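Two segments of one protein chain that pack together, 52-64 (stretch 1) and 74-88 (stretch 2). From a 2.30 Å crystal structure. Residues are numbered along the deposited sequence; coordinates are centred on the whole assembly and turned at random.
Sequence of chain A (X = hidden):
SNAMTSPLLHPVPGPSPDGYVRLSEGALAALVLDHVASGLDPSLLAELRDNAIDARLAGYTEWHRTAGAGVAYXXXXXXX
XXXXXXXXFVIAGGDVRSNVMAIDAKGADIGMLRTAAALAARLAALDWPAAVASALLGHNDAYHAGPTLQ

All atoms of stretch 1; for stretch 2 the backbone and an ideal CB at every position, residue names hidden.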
ATOM      1  N   ALA A  52      -7.198   5.203  22.035  1.00 58.75           N
ATOM      2  CA  ALA A  52      -6.369   6.019  22.941  1.00 59.05           C
ATOM      3  C   ALA A  52      -4.917   6.295  22.456  1.00 60.82           C
ATOM      4  O   ALA A  52      -4.056   6.674  23.270  1.00 61.32           O
ATOM      5  CB  ALA A  52      -6.338   5.397  24.343  1.00 61.15           C
ATOM      6  N   ILE A  53      -4.660   6.189  21.150  1.00 54.33           N
ATOM      7  CA  ILE A  53      -3.335   6.521  20.627  1.00 52.32           C
ATOM      8  C   ILE A  53      -3.390   8.005  20.243  1.00 57.64           C
ATOM      9  O   ILE A  53      -4.262   8.393  19.458  1.00 56.77           O
ATOM     10  CB  ILE A  53      -2.924   5.568  19.462  1.00 53.80           C
ATOM     11  CG1 ILE A  53      -2.556   4.174  20.018  1.00 55.79           C
ATOM     12  CG2 ILE A  53      -1.779   6.128  18.613  1.00 51.42           C
ATOM     13  CD1 ILE A  53      -3.111   3.020  19.260  1.00 64.77           C
ATOM     14  N   ASP A  54      -2.482   8.837  20.811  1.00 54.73           N
ATOM     15  CA  ASP A  54      -2.407  10.262  20.485  1.00 54.52           C
ATOM     16  C   ASP A  54      -1.557  10.469  19.197  1.00 55.55           C
ATOM     17  O   ASP A  54      -0.380  10.852  19.258  1.00 53.17           O
ATOM     18  CB  ASP A  54      -1.867  11.107  21.668  1.00 57.76           C
ATOM     19  CG  ASP A  54      -2.127  12.603  21.503  1.00 73.17           C
ATOM     20  OD1 ASP A  54      -2.986  12.971  20.662  1.00 75.03           O
ATOM     21  OD2 ASP A  54      -1.472  13.406  22.208  1.00 80.77           O
ATOM     22  N   ALA A  55      -2.172  10.186  18.035  1.00 50.96           N
ATOM     23  CA  ALA A  55      -1.485  10.293  16.749  1.00 49.30           C
ATOM     24  C   ALA A  55      -1.876  11.566  16.009  1.00 52.77           C
ATOM     25  O   ALA A  55      -3.049  11.930  15.949  1.00 51.33           O
ATOM     26  CB  ALA A  55      -1.770   9.072  15.885  1.00 49.06           C
ATOM     27  N   ARG A  56      -0.871  12.238  15.451  1.00 51.27           N
ATOM     28  CA  ARG A  56      -1.046  13.437  14.630  1.00 52.78           C
ATOM     29  C   ARG A  56      -1.483  13.047  13.219  1.00 54.26           C
ATOM     30  O   ARG A  56      -2.356  13.681  12.643  1.00 53.52           O
ATOM     31  CB  ARG A  56       0.286  14.186  14.552  1.00 55.00           C
ATOM     32  CG  ARG A  56       0.402  15.335  15.518  1.00 62.79           C
ATOM     33  CD  ARG A  56       1.845  15.803  15.558  1.00 60.72           C
ATOM     34  NE  ARG A  56       2.257  16.393  14.287  1.00 57.55           N
ATOM     35  CZ  ARG A  56       3.522  16.551  13.930  1.00 72.07           C
ATOM     36  NH1 ARG A  56       4.501  16.173  14.744  1.00 60.22           N
ATOM     37  NH2 ARG A  56       3.824  17.075  12.748  1.00 57.09           N
ATOM     38  N   LEU A  57      -0.801  12.026  12.648  1.00 48.71           N
ATOM     39  CA  LEU A  57      -1.048  11.485  11.313  1.00 47.40           C
ATOM     40  C   LEU A  57      -0.939   9.969  11.343  1.00 49.24           C
ATOM     41  O   LEU A  57      -0.222   9.419  12.189  1.00 48.25           O
ATOM     42  CB  LEU A  57      -0.016  12.016  10.283  1.00 46.96           C
ATOM     43  CG  LEU A  57       0.134  13.504   9.990  1.00 52.94           C
ATOM     44  CD1 LEU A  57       1.398  13.725   9.148  1.00 52.68           C
ATOM     45  CD2 LEU A  57      -1.104  14.066   9.233  1.00 55.87           C
ATOM     46  N   ALA A  58      -1.578   9.305  10.371  1.00 42.98           N
ATOM     47  CA  ALA A  58      -1.471   7.883  10.184  1.00 41.60           C
ATOM     48  C   ALA A  58      -1.568   7.580   8.717  1.00 47.03           C
ATOM     49  O   ALA A  58      -2.260   8.289   7.977  1.00 48.87           O
ATOM     50  CB  ALA A  58      -2.557   7.155  10.954  1.00 42.41           C
ATOM     51  N   GLY A  59      -0.927   6.497   8.298  1.00 40.07           N
ATOM     52  CA  GLY A  59      -0.993   6.113   6.901  1.00 38.55           C
ATOM     53  C   GLY A  59      -0.278   4.831   6.604  1.00 41.89           C
ATOM     54  O   GLY A  59       0.126   4.093   7.509  1.00 40.45           O
ATOM     55  N   TYR A  60      -0.081   4.619   5.311  1.00 39.93           N
ATOM     56  CA  TYR A  60       0.563   3.480   4.707  1.00 39.41           C
ATOM     57  C   TYR A  60       1.903   3.912   4.098  1.00 44.23           C
ATOM     58  O   TYR A  60       2.152   5.097   3.845  1.00 42.59           O
ATOM     59  CB  TYR A  60      -0.370   2.856   3.630  1.00 40.54           C
ATOM     60  CG  TYR A  60      -0.352   3.598   2.305  1.00 46.21           C
ATOM     61  CD1 TYR A  60       0.612   3.316   1.336  1.00 48.73           C
ATOM     62  CD2 TYR A  60      -1.277   4.609   2.031  1.00 48.17           C
ATOM     63  CE1 TYR A  60       0.671   4.032   0.140  1.00 49.65           C
ATOM     64  CE2 TYR A  60      -1.254   5.302   0.815  1.00 49.50           C
ATOM     65  CZ  TYR A  60      -0.252   5.034  -0.108  1.00 59.63           C
ATOM     66  OH  TYR A  60      -0.174   5.725  -1.293  1.00 69.29           O
ATOM     67  N   THR A  61       2.755   2.929   3.877  1.00 37.80           N
ATOM     68  CA  THR A  61       4.022   3.067   3.180  1.00 37.72           C
ATOM     69  C   THR A  61       4.338   1.711   2.553  1.00 40.46           C
ATOM     70  O   THR A  61       3.961   0.682   3.099  1.00 37.07           O
ATOM     71  CB  THR A  61       5.121   3.648   4.047  1.00 41.22           C
ATOM     72  OG1 THR A  61       6.246   3.905   3.206  1.00 39.45           O
ATOM     73  CG2 THR A  61       5.474   2.760   5.229  1.00 38.02           C
ATOM     74  N   GLU A  62       4.918   1.764   1.349  1.00 39.52           N
ATOM     75  CA  GLU A  62       5.335   0.670   0.482  1.00 39.74           C
ATOM     76  C   GLU A  62       6.799   0.851   0.080  1.00 42.70           C
ATOM     77  O   GLU A  62       7.180   1.924  -0.364  1.00 41.66           O
ATOM     78  CB  GLU A  62       4.436   0.578  -0.774  1.00 41.13           C
ATOM     79  CG  GLU A  62       3.050   0.034  -0.469  1.00 43.62           C
ATOM     80  CD  GLU A  62       2.983  -1.310   0.248  1.00 56.66           C
ATOM     81  OE1 GLU A  62       3.948  -2.114   0.197  1.00 44.71           O
ATOM     82  OE2 GLU A  62       1.910  -1.570   0.831  1.00 43.57           O
ATOM     83  N   TRP A  63       7.606  -0.198   0.295  1.00 37.33           N
ATOM     84  CA  TRP A  63       9.047  -0.244   0.064  1.00 37.13           C
ATOM     85  C   TRP A  63       9.369  -1.501  -0.746  1.00 40.85           C
ATOM     86  O   TRP A  63       8.582  -2.451  -0.761  1.00 38.21           O
ATOM     87  CB  TRP A  63       9.812  -0.239   1.432  1.00 34.71           C
ATOM     88  CG  TRP A  63       9.745   1.083   2.181  1.00 34.25           C
ATOM     89  CD1 TRP A  63       8.621   1.774   2.534  1.00 36.34           C
ATOM     90  CD2 TRP A  63      10.861   1.916   2.540  1.00 33.46           C
ATOM     91  NE1 TRP A  63       8.962   2.972   3.111  1.00 36.41           N
ATOM     92  CE2 TRP A  63      10.336   3.083   3.136  1.00 37.65           C
ATOM     93  CE3 TRP A  63      12.260   1.762   2.465  1.00 35.21           C
ATOM     94  CZ2 TRP A  63      11.160   4.084   3.687  1.00 36.17           C
ATOM     95  CZ3 TRP A  63      13.083   2.774   2.974  1.00 36.89           C
ATOM     96  CH2 TRP A  63      12.534   3.929   3.551  1.00 36.60           C
ATOM     97  N   HIS A  64      10.472  -1.483  -1.486  1.00 39.15           N
ATOM     98  CA  HIS A  64      10.808  -2.659  -2.286  1.00 39.42           C
ATOM     99  C   HIS A  64      12.319  -2.755  -2.528  1.00 45.11           C
ATOM    100  O   HIS A  64      13.070  -1.796  -2.343  1.00 44.67           O
ATOM    101  CB  HIS A  64       9.983  -2.728  -3.623  1.00 39.31           C
ATOM    102  CG  HIS A  64      10.381  -1.785  -4.740  1.00 43.24           C
ATOM    103  ND1 HIS A  64       9.676  -1.767  -5.953  1.00 45.27           N
ATOM    104  CD2 HIS A  64      11.373  -0.854  -4.805  1.00 44.53           C
ATOM    105  CE1 HIS A  64      10.252  -0.830  -6.695  1.00 45.24           C
ATOM    106  NE2 HIS A  64      11.284  -0.258  -6.058  1.00 45.49           N
ATOM    107  N   UNK A  74      11.685  -8.027  -3.602  1.00 45.39           N
ATOM    108  CA  UNK A  74      11.169  -8.026  -2.232  1.00 43.75           C
ATOM    109  C   UNK A  74      10.237  -6.804  -2.030  1.00 46.05           C
ATOM    110  O   UNK A  74      10.621  -5.710  -2.425  1.00 44.83           O
ATOM    111  CB  UNK A  74      12.321  -8.003  -1.226  1.00 43.75           C
ATOM    112  N   UNK A  75       9.018  -7.014  -1.467  1.00 40.13           N
ATOM    113  CA  UNK A  75       8.039  -5.954  -1.098  1.00 38.52           C
ATOM    114  C   UNK A  75       7.819  -5.951   0.400  1.00 40.53           C
ATOM    115  O   UNK A  75       7.710  -7.008   1.019  1.00 41.49           O
ATOM    116  CB  UNK A  75       6.704  -6.157  -1.818  1.00 38.52           C
ATOM    117  N   UNK A  76       7.783  -4.787   0.984  1.00 35.75           N
ATOM    118  CA  UNK A  76       7.603  -4.581   2.410  1.00 35.18           C
ATOM    119  C   UNK A  76       6.749  -3.338   2.565  1.00 39.73           C
ATOM    120  O   UNK A  76       7.112  -2.253   2.074  1.00 39.38           O
ATOM    121  CB  UNK A  76       8.939  -4.446   3.143  1.00 35.18           C
ATOM    122  N   UNK A  77       5.613  -3.521   3.218  1.00 35.67           N
ATOM    123  CA  UNK A  77       4.672  -2.444   3.480  1.00 35.21           C
ATOM    124  C   UNK A  77       4.145  -2.510   4.886  1.00 39.01           C
ATOM    125  O   UNK A  77       4.181  -3.555   5.523  1.00 38.14           O
ATOM    126  CB  UNK A  77       3.511  -2.488   2.485  1.00 35.21           C
ATOM    127  N   UNK A  78       3.735  -1.380   5.405  1.00 36.86           N
ATOM    128  CA  UNK A  78       3.211  -1.313   6.760  1.00 37.08           C
ATOM    129  C   UNK A  78       2.409  -0.037   6.937  1.00 41.38           C
ATOM    130  O   UNK A  78       2.505   0.907   6.126  1.00 41.86           O
ATOM    131  CB  UNK A  78       4.342  -1.385   7.788  1.00 37.08           C
ATOM    132  N   UNK A  79       1.634  -0.016   8.021  1.00 38.95           N
ATOM    133  CA  UNK A  79       0.904   1.149   8.518  1.00 39.38           C
ATOM    134  C   UNK A  79       1.741   1.823   9.572  1.00 43.25           C
ATOM    135  O   UNK A  79       2.421   1.156  10.376  1.00 42.44           O
ATOM    136  CB  UNK A  79      -0.466   0.761   9.078  1.00 39.38           C
ATOM    137  N   UNK A  80       1.730   3.158   9.551  1.00 40.75           N
ATOM    138  CA  UNK A  80       2.496   3.956  10.521  1.00 39.50           C
ATOM    139  C   UNK A  80       1.615   5.042  11.136  1.00 41.48           C
ATOM    140  O   UNK A  80       0.549   5.331  10.634  1.00 41.09           O
ATOM    141  CB  UNK A  80       3.720   4.587   9.853  1.00 39.50           C
ATOM    142  N   UNK A  81       2.079   5.645  12.208  1.00 39.29           N
ATOM    143  CA  UNK A  81       1.455   6.793  12.815  1.00 40.36           C
ATOM    144  C   UNK A  81       2.548   7.680  13.330  1.00 46.10           C
ATOM    145  O   UNK A  81       3.646   7.218  13.675  1.00 44.35           O
ATOM    146  CB  UNK A  81       0.485   6.394  13.929  1.00 40.36           C
ATOM    147  N   UNK A  82       2.247   8.967  13.353  1.00 44.34           N
ATOM    148  CA  UNK A  82       3.147   9.965  13.859  1.00 43.95           C
ATOM    149  C   UNK A  82       2.609  10.432  15.212  1.00 48.98           C
ATOM    150  O   UNK A  82       1.523  11.011  15.270  1.00 49.53           O
ATOM    151  CB  UNK A  82       3.297  11.127  12.875  1.00 43.95           C
ATOM    152  N   UNK A  83       3.367  10.168  16.306  1.00 58.80           N
ATOM    153  CA  UNK A  83       2.979  10.575  17.657  1.00 62.82           C
ATOM    154  C   UNK A  83       2.989  12.081  17.786  1.00 70.09           C
ATOM    155  O   UNK A  83       3.869  12.743  17.226  1.00 70.49           O
ATOM    156  CB  UNK A  83       3.910   9.954  18.700  1.00 62.82           C
ATOM    157  N   UNK A  84       1.981  12.622  18.472  1.00 68.28           N
ATOM    158  CA  UNK A  84       1.868  14.047  18.696  1.00 72.51           C
ATOM    159  C   UNK A  84       2.968  14.520  19.676  1.00 81.44           C
ATOM    160  O   UNK A  84       3.700  15.464  19.371  1.00 82.70           O
ATOM    161  CB  UNK A  84       0.476  14.388  19.231  1.00 72.51           C
ATOM    162  N   UNK A  85       3.113  13.807  20.807  1.00 80.65           N
ATOM    163  CA  UNK A  85       4.000  14.146  21.923  1.00 85.49           C
ATOM    164  C   UNK A  85       5.466  14.298  21.540  1.00 89.86           C
ATOM    165  O   UNK A  85       6.075  15.349  21.777  1.00 94.56           O
ATOM    166  CB  UNK A  85       3.882  13.073  23.007  1.00 85.49           C
ATOM    167  N   UNK A  86       6.008  13.248  20.963  1.00 80.58           N
ATOM    168  CA  UNK A  86       7.402  13.051  20.651  1.00 78.31           C
ATOM    169  C   UNK A  86       7.806  13.395  19.227  1.00 78.97           C
ATOM    170  O   UNK A  86       8.995  13.604  18.975  1.00 79.92           O
ATOM    171  CB  UNK A  86       7.769  11.593  20.933  1.00 78.31           C
ATOM    172  N   UNK A  87       6.860  13.381  18.304  1.00 71.45           N
ATOM    173  CA  UNK A  87       7.158  13.575  16.889  1.00 68.76           C
ATOM    174  C   UNK A  87       7.787  12.317  16.309  1.00 66.96           C
ATOM    175  O   UNK A  87       8.387  12.348  15.225  1.00 65.00           O
ATOM    176  CB  UNK A  87       8.085  14.776  16.690  1.00 68.76           C
ATOM    177  N   UNK A  88       7.633  11.182  17.016  1.00 60.53           N
ATOM    178  CA  UNK A  88       8.228   9.938  16.555  1.00 57.23           C
ATOM    179  C   UNK A  88       7.255   9.124  15.671  1.00 56.30           C
ATOM    180  O   UNK A  88       6.074   8.989  15.987  1.00 56.46           O
ATOM    181  CB  UNK A  88       8.670   9.103  17.759  1.00 57.23           C
TER

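Stretch 2 pairs antiparallel with stretch 1, and because both chains are extended, side chains alternate between the sheet face that carries Leu57, Thr61 and Trp63 and the face that carries Ala58, Tyr60, Glu62 and His64.

Position 74 lies at the end of the pairing with its CB sideways, and little there is selective; it is Val74. Position 75 shares a face with His64, its CB 4.3 Å from Trp63 O. Many beta-formers would fit, and Thr75 is found. At 76 the backbone bonds in both directions with Trp63, and CB joins the Trp63 face, where a branched apolar residue suits an extended strand: Val76.

Position 77 is far more restrictive. An ideal CB would lie 2.4 Å from Glu62 OE1, a clash with that carboxylate as it stands, so glycine is expected. Gly77 lets its CA come within 3.4 Å of Glu62 OE1.

At 78, CB points to the face of Thr61 and Trp63, whose methyl and indole offer an apolar surface; a large aromatic or aliphatic group could cover both. Trp78, with chi1 p, takes Thr61 CG2 over its ring face, 3.4 Å from the centroid of the five-membered ring, while its CH2 comes 3.3 Å from Trp63 CD1 in an oblique aromatic pair.

Position 79 pairs with Tyr60 on the other face, and several polar residues would serve; Asp79 places OD1 4.0 Å from Tyr60 CB.

At 80, stretch 1 offers a bare surface at Gly59, where no side chain blocks a flat ring, and the carbonyl of Tyr60. An aromatic carrying a donor could use both. Trp80 lays a face over Gly59, CA 4.1 Å from the five-membered ring centroid, and NE1 donates to Tyr60 O at 3.0 Å. A CB on Gly59 would fall 2.8 Å from Trp80 CZ2.

Position 81 points among the methyls of Ala55 and Ala58, with Ile53 beyond, so a long apolar or aromatic group fits. Tyr81 receives Ile53 CG2 over its ring face, 3.8 Å from the centroid.

At 82, Leu57 and the Arg56 side chain favour a branched aliphatic. Leu82 sets CD2 4.0 Å from Leu57 CD1 and over one face of the Arg56 guanidinium.

Position 83 points away and tolerates polarity: Glu83. At 84, CB turns toward stretch 1 near the Asp54 carboxylate, which calls for a basic residue. Arg84 NE forms a salt bridge with Asp54 OD1 at 2.7 Å.

Positions 85, 86 and 88 make no contact: Ala85, Thr86 and Thr88. The positive phi at 87 favours glycine, and Gly87 is present.

Stretch 2, residues 74-88: VTVGWDWYLERATGT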
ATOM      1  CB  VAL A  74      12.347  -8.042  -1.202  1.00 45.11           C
ATOM      2  CG1 VAL A  74      11.875  -7.684   0.203  1.00 42.24           C
ATOM      3  CG2 VAL A  74      13.035  -9.398  -1.192  1.00 45.71           C
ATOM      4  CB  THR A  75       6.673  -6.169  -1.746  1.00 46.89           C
ATOM      5  OG1 THR A  75       6.350  -7.550  -1.620  1.00 47.47           O
ATOM      6  CG2 THR A  75       6.651  -5.771  -3.173  1.00 49.15           C
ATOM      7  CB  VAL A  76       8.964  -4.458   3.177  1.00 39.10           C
ATOM      8  CG1 VAL A  76       8.748  -4.316   4.696  1.00 37.20           C
ATOM      9  CG2 VAL A  76       9.911  -5.634   2.856  1.00 40.82           C
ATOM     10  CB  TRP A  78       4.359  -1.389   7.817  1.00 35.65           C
ATOM     11  CG  TRP A  78       5.316  -0.218   7.779  1.00 36.43           C
ATOM     12  CD1 TRP A  78       5.318   0.869   8.619  1.00 39.02           C
ATOM     13  CD2 TRP A  78       6.503  -0.097   6.964  1.00 35.42           C
ATOM     14  NE1 TRP A  78       6.398   1.672   8.352  1.00 36.94           N
ATOM     15  CE2 TRP A  78       7.147   1.106   7.343  1.00 38.01           C
ATOM     16  CE3 TRP A  78       7.055  -0.866   5.918  1.00 35.57           C
ATOM     17  CZ2 TRP A  78       8.310   1.567   6.701  1.00 36.21           C
ATOM     18  CZ3 TRP A  78       8.181  -0.394   5.265  1.00 36.95           C
ATOM     19  CH2 TRP A  78       8.816   0.795   5.673  1.00 37.33           C
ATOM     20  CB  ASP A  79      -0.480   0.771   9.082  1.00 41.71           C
ATOM     21  CG  ASP A  79      -1.497   0.345   8.042  1.00 51.58           C
ATOM     22  OD1 ASP A  79      -1.236   0.541   6.828  1.00 51.61           O
ATOM     23  OD2 ASP A  79      -2.561  -0.162   8.435  1.00 61.78           O
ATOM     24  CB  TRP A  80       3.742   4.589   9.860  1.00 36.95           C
ATOM     25  CG  TRP A  80       3.373   5.429   8.667  1.00 38.14           C
ATOM     26  CD1 TRP A  80       3.316   5.017   7.368  1.00 40.25           C
ATOM     27  CD2 TRP A  80       2.869   6.781   8.683  1.00 38.71           C
ATOM     28  NE1 TRP A  80       2.821   6.021   6.575  1.00 40.38           N
ATOM     29  CE2 TRP A  80       2.531   7.114   7.356  1.00 42.09           C
ATOM     30  CE3 TRP A  80       2.693   7.755   9.694  1.00 40.45           C
ATOM     31  CZ2 TRP A  80       1.985   8.361   7.014  1.00 42.12           C
ATOM     32  CZ3 TRP A  80       2.156   8.988   9.353  1.00 42.32           C
ATOM     33  CH2 TRP A  80       1.815   9.286   8.028  1.00 42.88           C
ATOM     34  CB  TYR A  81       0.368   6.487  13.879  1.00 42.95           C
ATOM     35  CG  TYR A  81       0.808   5.800  15.152  1.00 46.14           C
ATOM     36  CD1 TYR A  81       1.222   6.537  16.257  1.00 49.25           C
ATOM     37  CD2 TYR A  81       0.711   4.416  15.291  1.00 47.88           C
ATOM     38  CE1 TYR A  81       1.602   5.913  17.443  1.00 51.24           C
ATOM     39  CE2 TYR A  81       1.073   3.780  16.480  1.00 49.74           C
ATOM     40  CZ  TYR A  81       1.520   4.535  17.553  1.00 58.38           C
ATOM     41  OH  TYR A  81       1.863   3.921  18.731  1.00 59.30           O
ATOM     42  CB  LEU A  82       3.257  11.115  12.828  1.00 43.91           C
ATOM     43  CG  LEU A  82       3.990  12.383  13.276  1.00 47.78           C
ATOM     44  CD1 LEU A  82       5.460  12.079  13.571  1.00 45.79           C
ATOM     45  CD2 LEU A  82       3.844  13.434  12.237  1.00 48.73           C
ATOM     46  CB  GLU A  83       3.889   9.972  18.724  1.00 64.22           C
ATOM     47  CG  GLU A  83       3.613   8.512  19.025  1.00 70.02           C
ATOM     48  CD  GLU A  83       3.778   8.149  20.487  1.00 88.76           C
ATOM     49  OE1 GLU A  83       4.670   8.734  21.146  1.00 84.34           O
ATOM     50  OE2 GLU A  83       2.998   7.297  20.979  1.00 69.50           O
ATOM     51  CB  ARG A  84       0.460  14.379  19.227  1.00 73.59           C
ATOM     52  CG  ARG A  84       0.088  15.861  19.205  1.00 80.16           C
ATOM     53  CD  ARG A  84      -1.331  16.141  19.718  1.00 83.24           C
ATOM     54  NE  ARG A  84      -2.305  15.161  19.225  1.00 88.59           N
ATOM     55  CZ  ARG A  84      -2.932  15.222  18.051  1.00 98.54           C
ATOM     56  NH1 ARG A  84      -2.729  16.253  17.235  1.00 83.61           N
ATOM     57  NH2 ARG A  84      -3.776  14.261  17.689  1.00 77.18           N
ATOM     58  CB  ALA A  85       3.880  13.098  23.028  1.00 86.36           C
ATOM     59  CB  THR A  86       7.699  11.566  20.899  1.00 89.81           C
ATOM     60  OG1 THR A  86       6.598  10.792  20.404  1.00 86.11           O
ATOM     61  CG2 THR A  86       7.901  11.254  22.390  1.00 94.10           C
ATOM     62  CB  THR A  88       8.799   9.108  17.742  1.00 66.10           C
ATOM     63  OG1 THR A  88       9.637   8.096  17.200  1.00 68.21           O
ATOM     64  CG2 THR A  88       7.742   8.436  18.595  1.00 62.70           C
TER
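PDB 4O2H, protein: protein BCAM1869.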